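Local coordinates for protein aromatic amino acid aminotransferase I (PDB 6HNU) that probably catalyses pyridoxal-phosphate-dependent transfer of the amino group from aromatic amino acids to 2-oxoglutarate, giving aromatic oxo-acids and glutamate, at residues V58-T64 with E78-E84; P304-L308 with S336-A340; V178-P182 with K438-S444; F209-T215 with F241-E247. All coordinates share one frame; numbering follows the deposited sequence.

Interaction 1: residues V58-T64 with E78-E84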
loop_
_atom_site.group_PDB
_atom_site.type_symbol
_atom_site.label_atom_id
_atom_site.label_comp_id
_atom_site.label_asym_id
_atom_site.label_seq_id
_atom_site.Cartn_x
_atom_site.Cartn_y
_atom_site.Cartn_z
ATOM N N VAL B 58 4.372 20.310 -8.435
ATOM C CA VAL B 58 4.596 20.183 -6.970
ATOM C C VAL B 58 6.014 20.673 -6.690
ATOM O O VAL B 58 6.934 20.508 -7.583
ATOM C CB VAL B 58 4.366 18.750 -6.465
ATOM C CG1 VAL B 58 5.335 17.753 -7.060
ATOM C CG2 VAL B 58 4.463 18.714 -4.954
ATOM N N THR B 59 6.189 21.327 -5.548
ATOM C CA THR B 59 7.525 21.796 -5.104
ATOM C C THR B 59 7.729 21.339 -3.670
ATOM O O THR B 59 6.733 21.068 -2.995
ATOM C CB THR B 59 7.678 23.318 -5.251
ATOM O OG1 THR B 59 6.957 23.933 -4.186
ATOM C CG2 THR B 59 7.176 23.829 -6.581
ATOM N N ALA B 60 8.986 21.243 -3.247
ATOM C CA ALA B 60 9.362 21.096 -1.834
ATOM C C ALA B 60 10.607 21.937 -1.538
ATOM O O ALA B 60 11.462 22.088 -2.420
ATOM C CB ALA B 60 9.600 19.650 -1.502
ATOM N N ASP B 61 10.699 22.445 -0.306
ATOM C CA ASP B 61 11.907 23.116 0.203
ATOM C C ASP B 61 12.644 22.101 1.060
ATOM O O ASP B 61 11.989 21.492 1.937
ATOM C CB ASP B 61 11.526 24.366 0.978
ATOM C CG ASP B 61 11.005 25.498 0.115
ATOM O OD1 ASP B 61 10.989 25.364 -1.156
ATOM O OD2 ASP B 61 10.637 26.509 0.740
ATOM N N ILE B 62 13.921 21.867 0.748
ATOM C CA ILE B 62 14.758 20.816 1.374
ATOM C C ILE B 62 16.096 21.411 1.774
ATOM O O ILE B 62 16.497 22.444 1.239
ATOM C CB ILE B 62 14.900 19.631 0.401
ATOM C CG1 ILE B 62 15.836 19.952 -0.763
ATOM C CG2 ILE B 62 13.497 19.228 -0.068
ATOM C CD1 ILE B 62 15.941 18.831 -1.800
ATOM N N PRO B 63 16.808 20.781 2.729
ATOM C CA PRO B 63 18.142 21.257 3.114
ATOM C C PRO B 63 19.205 20.974 2.046
ATOM O O PRO B 63 18.905 20.203 1.101
ATOM C CB PRO B 63 18.403 20.541 4.451
ATOM C CG PRO B 63 17.565 19.292 4.381
ATOM C CD PRO B 63 16.328 19.684 3.593
ATOM N N THR B 64 20.396 21.591 2.193
ATOM C CA THR B 64 21.461 21.587 1.156
ATOM C C THR B 64 22.681 20.834 1.665
ATOM O O THR B 64 23.168 21.081 2.765
ATOM C CB THR B 64 21.807 23.007 0.682
ATOM O OG1 THR B 64 22.218 23.766 1.821
ATOM C CG2 THR B 64 20.625 23.667 0.006
ATOM N N GLU B 78 20.829 29.596 3.033
ATOM C CA GLU B 78 21.783 28.766 2.263
ATOM C C GLU B 78 21.440 27.279 2.469
ATOM O O GLU B 78 21.822 26.498 1.612
ATOM C CB GLU B 78 23.218 29.165 2.611
ATOM C CG GLU B 78 23.630 30.473 1.927
ATOM C CD GLU B 78 23.395 30.511 0.419
ATOM O OE1 GLU B 78 24.118 29.798 -0.326
ATOM O OE2 GLU B 78 22.493 31.250 -0.020
ATOM N N ASN B 79 20.736 26.927 3.546
ATOM C CA ASN B 79 20.292 25.525 3.828
ATOM C C ASN B 79 18.853 25.304 3.334
ATOM O O ASN B 79 18.134 24.470 3.922
ATOM C CB ASN B 79 20.386 25.184 5.321
ATOM C CG ASN B 79 20.267 23.696 5.591
ATOM O OD1 ASN B 79 20.721 22.877 4.777
ATOM N ND2 ASN B 79 19.647 23.349 6.714
ATOM N N LYS B 80 18.442 25.975 2.252
ATOM C CA LYS B 80 17.105 25.737 1.648
ATOM C C LYS B 80 17.253 25.792 0.146
ATOM O O LYS B 80 17.685 26.835 -0.367
ATOM C CB LYS B 80 16.044 26.754 2.061
ATOM C CG LYS B 80 14.630 26.413 1.596
ATOM C CD LYS B 80 13.547 27.142 2.389
ATOM C CE LYS B 80 13.539 28.650 2.206
ATOM N NZ LYS B 80 13.753 29.018 0.785
ATOM N N THR B 81 16.904 24.705 -0.525
ATOM C CA THR B 81 16.716 24.717 -2.002
ATOM C C THR B 81 15.287 24.259 -2.316
ATOM O O THR B 81 14.732 23.418 -1.563
ATOM C CB THR B 81 17.842 23.941 -2.693
ATOM O OG1 THR B 81 17.863 24.316 -4.076
ATOM C CG2 THR B 81 17.698 22.442 -2.577
ATOM N N THR B 82 14.690 24.832 -3.359
ATOM C CA THR B 82 13.347 24.457 -3.835
ATOM C C THR B 82 13.517 23.482 -5.001
ATOM O O THR B 82 14.111 23.871 -6.022
ATOM C CB THR B 82 12.497 25.694 -4.159
ATOM O OG1 THR B 82 12.411 26.465 -2.956
ATOM C CG2 THR B 82 11.122 25.347 -4.698
ATOM N N ILE B 83 12.990 22.269 -4.857
ATOM C CA ILE B 83 12.880 21.301 -5.983
ATOM C C ILE B 83 11.457 21.433 -6.544
ATOM O O ILE B 83 10.513 21.633 -5.779
ATOM C CB ILE B 83 13.221 19.861 -5.540
ATOM C CG1 ILE B 83 12.467 19.489 -4.260
ATOM C CG2 ILE B 83 14.726 19.716 -5.369
ATOM C CD1 ILE B 83 12.489 18.020 -3.881
ATOM N N GLU B 84 11.345 21.308 -7.852
ATOM C CA GLU B 84 10.103 21.467 -8.616
ATOM C C GLU B 84 9.949 20.259 -9.531
ATOM O O GLU B 84 10.931 19.887 -10.223
ATOM C CB GLU B 84 10.160 22.741 -9.448
ATOM C CG GLU B 84 10.235 23.995 -8.606
ATOM C CD GLU B 84 9.867 25.233 -9.409
ATOM O OE1 GLU B 84 10.419 25.362 -10.511
ATOM O OE2 GLU B 84 8.978 26.022 -8.961
HETATM O O HOH W 1 10.902 28.460 -0.660
HETATM O O HOH W 2 23.547 23.248 4.205
#
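An antiparallel two-stranded ladder joins strands 57-62 and 81-86, and strand 57-62 also pairs antiparallel with a strand of the second subunit, carrying the sheet across the dimer interface. Ala60 faces Ile83, and Ile62 faces Thr81, in hydrogen-bonded pairs; Ile62 N reaches Thr81 O at 2.9 Å. On the side of Asp61 and Thr82, the two side chains lie alongside each other. Thr82 OG1 donates to Asp61 OD1 over 2.5 Å, arriving from above the carboxylate plane. The Lys80 chain, bent near its end, runs obliquely past the Asp61 side chain, Lys80 CD beside Asp61 OD2; Lys80 NZ stays 4.0 Å from Asp61 OD2. The opposite side is largely apolar, with Ala60, Ile62 and Ile83 beside the methyl of Thr81: Ile62 and Ile83 cross at about a right angle, Ile62 CD1 3.9 Å from Ile83 CG2, and both rest on helix 334-377. Beyond the strands, Asn79 CG lies anti to the backbone N (chi1 -166°), and Asn79 OD1 accepts a nearly straight bond from Thr64 N at 2.9 Å. Thr64 OG1 adds a bond to Glu78 O at 2.8 Å. On the polar side, Asp61 is thus held by a hydroxyl and probably feels the lysine charge.

Interaction 2: residues P304-L308 with S336-A340; sequences PGLRL and SEALA. With PLP (pyridoxal-5'-phosphate), chain I.
Ser336 OG stands beside its own backbone N and anti to the carbonyl carbon (chi1 -70°), which directs it at Leu306 O, to which it donates over 2.7 Å. Leu308 has CG anti to the backbone N (chi1 -174°), and its CD2 branch reaches the helix, 3.6 Å from Ala340 CB. In the conformer given, Leu306 CD2 comes to the same methyl, 4.1 Å from Ala340 CB. The contact sets helix 334-377 against the loop that leads into strand 309-314 of the large sheet, within the fold of the pyridoxal-phosphate aminotransferases of class I. Between the leucines, Arg307 turns the other way, to the cofactor. Its chain bends at chi2 and chi3, and the guanidinium meets the phosphate end-on with two nitrogens: Arg307 NH1 lies 2.8 Å from PLP O2P, and Arg307 NH2 lies 3.1 Å from PLP O3P, both bonds nearly straight. From the side, Arg307 NE and NH1 both donate to Pro304 O, the former at 2.9 Å, and these two bonds help fix the rotation of the guanidinium; the carbonyl also accepts from Arg307 N. Ser297, Ser299 and Thr142 of the same chain, and Tyr105 of the second subunit, bind the same cofactor, and Ser333 of the second subunit bonds to Ser336 OG.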
loop_
_atom_site.group_PDB
_atom_site.type_symbol
_atom_site.label_atom_id
_atom_site.label_comp_id
_atom_site.label_asym_id
_atom_site.label_seq_id
_atom_site.Cartn_x
_atom_site.Cartn_y
_atom_site.Cartn_z
ATOM N N PRO B 304 8.828 8.789 7.788
ATOM C CA PRO B 304 7.895 7.667 7.651
ATOM C C PRO B 304 6.776 7.886 6.618
ATOM O O PRO B 304 6.347 6.918 5.968
ATOM C CB PRO B 304 7.297 7.529 9.062
ATOM C CG PRO B 304 8.315 8.156 9.992
ATOM C CD PRO B 304 8.953 9.263 9.187
ATOM N N GLY B 305 6.308 9.130 6.475
ATOM C CA GLY B 305 5.143 9.469 5.631
ATOM C C GLY B 305 5.432 9.335 4.142
ATOM O O GLY B 305 4.492 9.467 3.364
ATOM N N LEU B 306 6.687 9.159 3.723
ATOM C CA LEU B 306 6.991 8.854 2.301
ATOM C C LEU B 306 6.224 7.592 1.895
ATOM O O LEU B 306 5.769 7.527 0.729
ATOM C CB LEU B 306 8.498 8.663 2.090
ATOM C CG LEU B 306 9.269 9.920 1.677
ATOM C CD1 LEU B 306 10.742 9.791 2.025
ATOM C CD2 LEU B 306 9.101 10.228 0.192
ATOM N N ARG B 307 6.149 6.613 2.788
ATOM C CA ARG B 307 5.498 5.329 2.412
ATOM C C ARG B 307 6.194 4.853 1.125
ATOM O O ARG B 307 5.548 4.613 0.144
ATOM C CB ARG B 307 3.991 5.494 2.235
ATOM C CG ARG B 307 3.202 5.658 3.526
ATOM C CD ARG B 307 3.389 4.504 4.488
ATOM N NE ARG B 307 4.492 4.748 5.389
ATOM C CZ ARG B 307 5.224 3.835 5.989
ATOM N NH1 ARG B 307 6.192 4.219 6.787
ATOM N NH2 ARG B 307 5.022 2.547 5.769
ATOM N N LEU B 308 7.511 4.732 1.199
ATOM C CA LEU B 308 8.352 4.384 0.047
ATOM C C LEU B 308 9.554 3.610 0.556
ATOM O O LEU B 308 10.281 4.075 1.461
ATOM C CB LEU B 308 8.813 5.651 -0.671
ATOM C CG LEU B 308 9.580 5.454 -1.974
ATOM C CD1 LEU B 308 8.771 4.694 -3.024
ATOM C CD2 LEU B 308 9.985 6.817 -2.543
ATOM N N SER B 336 5.084 10.793 -3.570
ATOM C CA SER B 336 6.262 10.337 -2.778
ATOM C C SER B 336 7.425 10.009 -3.739
ATOM O O SER B 336 8.589 10.400 -3.490
ATOM C CB SER B 336 5.911 9.126 -1.918
ATOM O OG SER B 336 5.042 9.511 -0.877
ATOM N N GLU B 337 7.155 9.275 -4.809
ATOM C CA GLU B 337 8.269 8.725 -5.629
ATOM C C GLU B 337 8.898 9.858 -6.450
ATOM O O GLU B 337 10.136 9.865 -6.635
ATOM C CB GLU B 337 7.755 7.593 -6.509
ATOM C CG GLU B 337 8.838 6.609 -6.827
ATOM C CD GLU B 337 8.385 5.386 -7.601
ATOM O OE1 GLU B 337 7.241 4.949 -7.414
ATOM O OE2 GLU B 337 9.194 4.908 -8.399
ATOM N N ALA B 338 8.066 10.772 -6.958
ATOM C CA ALA B 338 8.540 11.937 -7.743
ATOM C C ALA B 338 9.321 12.888 -6.824
ATOM O O ALA B 338 10.422 13.348 -7.239
ATOM C CB ALA B 338 7.386 12.634 -8.412
ATOM N N LEU B 339 8.823 13.131 -5.602
ATOM C CA LEU B 339 9.513 14.044 -4.663
ATOM C C LEU B 339 10.780 13.368 -4.160
ATOM O O LEU B 339 11.761 14.061 -4.051
ATOM C CB LEU B 339 8.588 14.451 -3.519
ATOM C CG LEU B 339 7.537 15.515 -3.854
ATOM C CD1 LEU B 339 6.574 15.710 -2.676
ATOM C CD2 LEU B 339 8.204 16.840 -4.222
ATOM N N ALA B 340 10.799 12.051 -3.887
ATOM C CA ALA B 340 12.015 11.341 -3.399
ATOM C C ALA B 340 13.078 11.374 -4.498
ATOM O O ALA B 340 14.241 11.687 -4.250
ATOM C CB ALA B 340 11.680 9.911 -2.978
HETATM N N1 PLP I . 10.423 -3.235 10.302
HETATM C C2 PLP I . 10.882 -3.073 11.545
HETATM C C2A PLP I . 11.654 -4.181 12.171
HETATM C C3 PLP I . 10.647 -1.900 12.258
HETATM O O3 PLP I . 11.086 -1.828 13.551
HETATM C C4 PLP I . 9.892 -0.876 11.651
HETATM C C4A PLP I . 9.605 0.351 12.391
HETATM C C5 PLP I . 9.450 -1.046 10.332
HETATM C C6 PLP I . 9.716 -2.244 9.717
HETATM C C5A PLP I . 8.576 -0.024 9.648
HETATM O O4P PLP I . 9.051 0.246 8.300
HETATM P P PLP I . 8.309 1.146 7.284
HETATM O O1P PLP I . 9.313 1.185 6.155
HETATM O O2P PLP I . 8.076 2.514 7.985
HETATM O O3P PLP I . 6.994 0.458 6.925
#

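Interaction 3: residues V178-P182 with K438-S444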
loop_
_atom_site.group_PDB
_atom_site.type_symbol
_atom_site.label_atom_id
_atom_site.label_comp_id
_atom_site.label_asym_id
_atom_site.label_seq_id
_atom_site.Cartn_x
_atom_site.Cartn_y
_atom_site.Cartn_z
ATOM N N VAL B 178 1.134 -18.335 9.647
ATOM C CA VAL B 178 2.551 -18.764 9.530
ATOM C C VAL B 178 3.139 -18.841 10.928
ATOM O O VAL B 178 3.069 -17.833 11.649
ATOM C CB VAL B 178 3.332 -17.837 8.591
ATOM C CG1 VAL B 178 4.789 -18.258 8.493
ATOM C CG2 VAL B 178 2.640 -17.802 7.234
ATOM N N ASN B 179 3.636 -20.028 11.280
ATOM C CA ASN B 179 4.315 -20.310 12.574
ATOM C C ASN B 179 5.631 -19.514 12.659
ATOM O O ASN B 179 6.447 -19.565 11.709
ATOM C CB ASN B 179 4.544 -21.812 12.725
ATOM C CG ASN B 179 3.243 -22.584 12.663
ATOM O OD1 ASN B 179 3.047 -23.428 11.776
ATOM N ND2 ASN B 179 2.355 -22.297 13.579
ATOM N N THR B 180 5.826 -18.791 13.764
ATOM C CA THR B 180 7.082 -18.049 14.064
ATOM C C THR B 180 7.855 -18.775 15.158
ATOM O O THR B 180 7.558 -18.515 16.368
ATOM C CB THR B 180 6.734 -16.610 14.424
ATOM O OG1 THR B 180 5.915 -16.599 15.595
ATOM C CG2 THR B 180 5.967 -15.958 13.298
ATOM N N VAL B 181 8.811 -19.607 14.758
ATOM C CA VAL B 181 9.680 -20.350 15.712
ATOM C C VAL B 181 10.817 -19.431 16.128
ATOM O O VAL B 181 11.561 -18.967 15.265
ATOM C CB VAL B 181 10.167 -21.671 15.112
ATOM C CG1 VAL B 181 11.276 -22.304 15.927
ATOM C CG2 VAL B 181 8.999 -22.637 14.980
ATOM N N PRO B 182 10.975 -19.186 17.452
ATOM C CA PRO B 182 11.960 -18.233 17.956
ATOM C C PRO B 182 13.373 -18.842 17.971
ATOM O O PRO B 182 13.569 -20.064 18.230
ATOM C CB PRO B 182 11.441 -17.897 19.346
ATOM C CG PRO B 182 10.762 -19.164 19.787
ATOM C CD PRO B 182 10.146 -19.753 18.534
ATOM N N LYS B 438 8.401 -10.879 23.034
ATOM C CA LYS B 438 8.767 -12.306 22.939
ATOM C C LYS B 438 7.978 -12.975 21.806
ATOM O O LYS B 438 6.776 -12.882 21.853
ATOM C CB LYS B 438 8.473 -13.012 24.269
ATOM C CG LYS B 438 8.934 -14.460 24.316
ATOM C CD LYS B 438 10.429 -14.594 24.491
ATOM C CE LYS B 438 11.060 -15.645 23.611
ATOM N NZ LYS B 438 10.295 -16.914 23.605
ATOM N N ALA B 439 8.627 -13.743 20.931
ATOM C CA ALA B 439 7.992 -14.473 19.829
ATOM C C ALA B 439 7.694 -15.882 20.332
ATOM O O ALA B 439 8.560 -16.468 21.017
ATOM C CB ALA B 439 8.867 -14.505 18.606
ATOM N N GLU B 440 6.542 -16.409 19.984
ATOM C CA GLU B 440 6.158 -17.805 20.310
ATOM C C GLU B 440 5.660 -18.513 19.053
ATOM O O GLU B 440 5.042 -17.883 18.237
ATOM C CB GLU B 440 5.112 -17.807 21.417
ATOM C CG GLU B 440 5.632 -17.197 22.693
ATOM C CD GLU B 440 6.704 -17.980 23.448
ATOM O OE1 GLU B 440 7.294 -18.951 22.890
ATOM O OE2 GLU B 440 6.968 -17.598 24.607
ATOM N N GLY B 441 5.975 -19.793 18.914
ATOM C CA GLY B 441 5.491 -20.587 17.788
ATOM C C GLY B 441 6.057 -21.978 17.807
ATOM O O GLY B 441 7.130 -22.218 18.384
ATOM N N GLN B 442 5.341 -22.879 17.169
ATOM C CA GLN B 442 5.750 -24.277 17.015
ATOM C C GLN B 442 5.563 -24.619 15.551
ATOM O O GLN B 442 4.558 -24.195 14.957
ATOM C CB GLN B 442 4.905 -25.208 17.891
ATOM C CG GLN B 442 5.163 -25.106 19.389
ATOM C CD GLN B 442 4.152 -25.975 20.097
ATOM O OE1 GLN B 442 3.002 -25.586 20.293
ATOM N NE2 GLN B 442 4.560 -27.186 20.428
ATOM N N SER B 443 6.496 -25.358 14.989
ATOM C CA SER B 443 6.334 -25.938 13.640
ATOM C C SER B 443 5.218 -26.985 13.702
ATOM O O SER B 443 4.748 -27.316 14.815
ATOM C CB SER B 443 7.595 -26.505 13.144
ATOM O OG SER B 443 8.151 -27.405 14.086
ATOM N N SER B 444 4.786 -27.417 12.526
ATOM C CA SER B 444 3.788 -28.488 12.325
ATOM C C SER B 444 4.416 -29.557 11.446
ATOM O O SER B 444 4.565 -29.371 10.244
ATOM C CB SER B 444 2.517 -27.940 11.731
ATOM O OG SER B 444 1.618 -28.996 11.482
HETATM O O HOH W 3 3.753 -18.782 15.806
#
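The backbones of residues 179-182 and 438-444 run 132° apart end to end and come closest where Val181 CA lies 4.7 Å from Gly441 CA, without a clear direct hydrogen bond between the two segments. Thr180 O instead takes a CA-H...O contact from Gly441 CA at 3.3 Å. Gly441, with no side chain, lies with its CA close against this carbonyl. A water completes the link, accepting from Thr180 N at 2.9 Å and donating to Glu440 O. Thr180 OG1, set between its backbone N and carbonyl carbon (chi1 62°), faces the same Glu440 O at 3.1 Å. Most of the remaining touches are of side chain on backbone. Val181 uses its CG2 branch, which lies 3.7 Å from Ser443 N. The Pro182 ring lies against Ala439, its CB 3.6 Å from Ala439 O and 4.3 Å from Ala439 CB. Within the loop, Lys438 NZ folds back to donate to Ala439 O and forms a salt bridge with Glu440 OE2 at 3.5 Å. The loop, which connects strands 429-433 and 459-465 of the four-stranded antiparallel sheet, thereby leans on strand 179-186 of the large sheet. That strand is paired with strand 158-162, which Ala439 and Ser443 also touch, while Leu170 of helix 167-175 meets Thr180 and Ala439.

Interaction 4: residues F209-T215 with F241-E247; sequences FLYTICT and FLIIEDE. With PLP (pyridoxal-5'-phosphate), chain I.
Tyr211 OH donates to Asp246 OD2 at 2.7 Å, using the anti lone pair of the carboxylate. Asp246 CG is anti to the backbone N (chi1 177°), which carries the carboxylate toward this hydroxyl and the cofactor. Asp246 OD2 lies 2.8 Å from PLP N1, in keeping with the aspartate that pairs with the pyridine nitrogen throughout this family; Asp246 OD1 receives a weak hydrogen bond from Asn141. Behind this site the backbones are joined in parallel register: Leu210 and Thr212 each donate and accept, as with Ile244 N to Leu210 O at 2.8 Å. The two strands are neighbours in the large sheet and belong to a right-handed beta-alpha-beta unit whose crossover is helix 226-239. Thr212 OG1 is bonded to Glu162, and Glu245 forms a salt bridge with Arg294. Further along the chain, Thr215 OG1, also bonded to Arg229, gives to the syn lone pair of Glu247 OE1 at 2.6 Å, and Thr215 N to Glu247 OE2 at 2.9 Å; a water ties OE2 to Thr215 O. Asp246 O, by contrast, is buried without a hydrogen-bonding partner, though Ile213 CA makes a CA-H...O contact with it. Ile244 CG1 makes a CH-pi contact over the Phe209 ring face, 3.6 Å from its centroid. Ile213 lies beside the cofactor methyl.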
loop_
_atom_site.group_PDB
_atom_site.type_symbol
_atom_site.label_atom_id
_atom_site.label_comp_id
_atom_site.label_asym_id
_atom_site.label_seq_id
_atom_site.Cartn_x
_atom_site.Cartn_y
_atom_site.Cartn_z
ATOM N N PHE B 209 12.285 -19.452 5.722
ATOM C CA PHE B 209 13.323 -18.419 5.869
ATOM C C PHE B 209 13.518 -18.038 7.335
ATOM O O PHE B 209 12.712 -18.384 8.245
ATOM C CB PHE B 209 12.945 -17.217 4.991
ATOM C CG PHE B 209 11.659 -16.498 5.308
ATOM C CD1 PHE B 209 11.524 -15.706 6.447
ATOM C CD2 PHE B 209 10.613 -16.518 4.409
ATOM C CE1 PHE B 209 10.348 -15.039 6.712
ATOM C CE2 PHE B 209 9.445 -15.814 4.658
ATOM C CZ PHE B 209 9.318 -15.062 5.806
ATOM N N LEU B 210 14.556 -17.237 7.523
ATOM C CA LEU B 210 14.848 -16.526 8.781
ATOM C C LEU B 210 14.577 -15.042 8.569
ATOM O O LEU B 210 15.029 -14.498 7.553
ATOM C CB LEU B 210 16.303 -16.774 9.200
ATOM C CG LEU B 210 16.835 -15.803 10.257
ATOM C CD1 LEU B 210 16.204 -16.042 11.608
ATOM C CD2 LEU B 210 18.348 -15.894 10.369
ATOM N N TYR B 211 13.798 -14.462 9.476
ATOM C CA TYR B 211 13.447 -13.026 9.514
ATOM C C TYR B 211 14.361 -12.396 10.556
ATOM O O TYR B 211 14.265 -12.777 11.711
ATOM C CB TYR B 211 11.951 -12.846 9.842
ATOM C CG TYR B 211 11.530 -11.432 10.163
ATOM C CD1 TYR B 211 11.509 -10.453 9.182
ATOM C CD2 TYR B 211 11.185 -11.057 11.450
ATOM C CE1 TYR B 211 11.175 -9.144 9.462
ATOM C CE2 TYR B 211 10.836 -9.754 11.764
ATOM C CZ TYR B 211 10.849 -8.791 10.764
ATOM O OH TYR B 211 10.520 -7.514 11.074
ATOM N N THR B 212 15.202 -11.447 10.154
ATOM C CA THR B 212 16.191 -10.801 11.027
ATOM C C THR B 212 16.147 -9.291 10.851
ATOM O O THR B 212 16.265 -8.788 9.726
ATOM C CB THR B 212 17.588 -11.423 10.850
ATOM O OG1 THR B 212 18.478 -10.744 11.721
ATOM C CG2 THR B 212 18.156 -11.339 9.449
ATOM N N ILE B 213 16.070 -8.586 11.963
ATOM C CA ILE B 213 16.330 -7.123 11.974
ATOM C C ILE B 213 17.767 -6.978 12.448
ATOM O O ILE B 213 17.989 -6.700 13.644
ATOM C CB ILE B 213 15.301 -6.425 12.878
ATOM C CG1 ILE B 213 13.878 -6.897 12.580
ATOM C CG2 ILE B 213 15.434 -4.924 12.759
ATOM C CD1 ILE B 213 12.887 -6.697 13.710
ATOM N N CYS B 214 18.737 -7.182 11.551
ATOM C CA CYS B 214 20.072 -7.570 12.004
ATOM C C CYS B 214 20.874 -6.339 12.442
ATOM O O CYS B 214 21.851 -6.547 13.140
ATOM C CB CYS B 214 20.766 -8.432 10.971
ATOM S SG CYS B 214 20.699 -7.789 9.290
ATOM N N THR B 215 20.488 -5.129 12.036
ATOM C CA THR B 215 21.154 -3.859 12.412
ATOM C C THR B 215 20.237 -3.010 13.294
ATOM O O THR B 215 19.194 -2.530 12.807
ATOM C CB THR B 215 21.622 -3.079 11.178
ATOM O OG1 THR B 215 22.279 -4.004 10.306
ATOM C CG2 THR B 215 22.560 -1.953 11.547
ATOM N N PHE B 241 17.363 -22.291 3.241
ATOM C CA PHE B 241 16.248 -21.375 3.553
ATOM C C PHE B 241 16.733 -19.970 3.179
ATOM O O PHE B 241 17.961 -19.766 3.054
ATOM C CB PHE B 241 15.724 -21.537 4.988
ATOM C CG PHE B 241 16.725 -21.316 6.097
ATOM C CD1 PHE B 241 17.094 -20.034 6.492
ATOM C CD2 PHE B 241 17.281 -22.389 6.770
ATOM C CE1 PHE B 241 18.052 -19.858 7.477
ATOM C CE2 PHE B 241 18.201 -22.207 7.790
ATOM C CZ PHE B 241 18.573 -20.941 8.149
ATOM N N LEU B 242 15.803 -19.045 2.964
ATOM C CA LEU B 242 16.151 -17.638 2.639
ATOM C C LEU B 242 16.459 -16.855 3.909
ATOM O O LEU B 242 16.068 -17.242 5.020
ATOM C CB LEU B 242 14.999 -16.960 1.887
ATOM C CG LEU B 242 14.460 -17.710 0.677
ATOM C CD1 LEU B 242 13.135 -17.148 0.249
ATOM C CD2 LEU B 242 15.445 -17.686 -0.454
ATOM N N ILE B 243 17.083 -15.699 3.741
ATOM C CA ILE B 243 17.219 -14.747 4.866
ATOM C C ILE B 243 16.495 -13.485 4.438
ATOM O O ILE B 243 16.814 -12.954 3.351
ATOM C CB ILE B 243 18.690 -14.478 5.244
ATOM C CG1 ILE B 243 19.379 -15.706 5.835
ATOM C CG2 ILE B 243 18.799 -13.269 6.162
ATOM C CD1 ILE B 243 20.884 -15.570 5.917
ATOM N N ILE B 244 15.569 -13.040 5.277
ATOM C CA ILE B 244 14.846 -11.784 5.033
ATOM C C ILE B 244 15.427 -10.812 6.042
ATOM O O ILE B 244 15.178 -10.994 7.243
ATOM C CB ILE B 244 13.318 -11.965 5.184
ATOM C CG1 ILE B 244 12.746 -13.172 4.436
ATOM C CG2 ILE B 244 12.606 -10.665 4.859
ATOM C CD1 ILE B 244 12.997 -13.231 2.919
ATOM N N GLU B 245 16.136 -9.814 5.541
ATOM C CA GLU B 245 16.819 -8.812 6.376
ATOM C C GLU B 245 15.947 -7.560 6.256
ATOM O O GLU B 245 15.924 -6.872 5.221
ATOM C CB GLU B 245 18.337 -8.657 6.125
ATOM C CG GLU B 245 18.778 -8.069 4.785
ATOM C CD GLU B 245 20.277 -7.848 4.617
ATOM O OE1 GLU B 245 21.011 -7.872 5.646
ATOM O OE2 GLU B 245 20.718 -7.506 3.452
ATOM N N ASP B 246 15.228 -7.305 7.330
ATOM C CA ASP B 246 14.336 -6.150 7.464
ATOM C C ASP B 246 15.164 -5.055 8.114
ATOM O O ASP B 246 15.407 -5.101 9.324
ATOM C CB ASP B 246 13.073 -6.544 8.213
ATOM C CG ASP B 246 12.119 -5.418 8.461
ATOM O OD1 ASP B 246 12.326 -4.287 7.886
ATOM O OD2 ASP B 246 11.162 -5.676 9.234
ATOM N N GLU B 247 15.600 -4.097 7.312
ATOM C CA GLU B 247 16.765 -3.270 7.678
ATOM C C GLU B 247 16.417 -1.793 7.588
ATOM O O GLU B 247 17.195 -1.013 7.036
ATOM C CB GLU B 247 17.903 -3.725 6.771
ATOM C CG GLU B 247 18.575 -4.970 7.290
ATOM C CD GLU B 247 19.402 -4.635 8.529
ATOM O OE1 GLU B 247 20.623 -4.430 8.370
ATOM O OE2 GLU B 247 18.831 -4.610 9.658
HETATM N N1 PLP I . 10.423 -3.235 10.302
HETATM C C2 PLP I . 10.882 -3.073 11.545
HETATM C C2A PLP I . 11.654 -4.181 12.171
HETATM C C3 PLP I . 10.647 -1.900 12.258
HETATM O O3 PLP I . 11.086 -1.828 13.551
HETATM C C4 PLP I . 9.892 -0.876 11.651
HETATM C C4A PLP I . 9.605 0.351 12.391
HETATM C C5 PLP I . 9.450 -1.046 10.332
HETATM C C6 PLP I . 9.716 -2.244 9.717
HETATM C C5A PLP I . 8.576 -0.024 9.648
HETATM O O4P PLP I . 9.051 0.246 8.300
HETATM P P PLP I . 8.309 1.146 7.284
HETATM O O1P PLP I . 9.313 1.185 6.155
HETATM O O2P PLP I . 8.076 2.514 7.985
HETATM O O3P PLP I . 6.994 0.458 6.925
HETATM O O HOH W 4 17.663 -2.390 10.626
#

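Overall arrangement
Interactions 2 and 4 meet opposite ends of one cofactor: Arg307 binds the phosphate, and Asp246 lies at the pyridine nitrogen, although the two contacts have centres 24 Å apart and do not touch each other. Interaction 1 packs directly on the helix of interaction 2, where Ile83 CD1 comes within 4.0 Å of Leu339 O, and both contacts reach the second subunit, which also contributes Tyr105 to the cofactor. Interaction 3 lies on the far side of the chain, its centre about 47 Å from that of interaction 1 but only about 15 Å from that of interaction 4, with which it shares the large sheet. The side chain of Ala439 is about 12 Å from the cofactor.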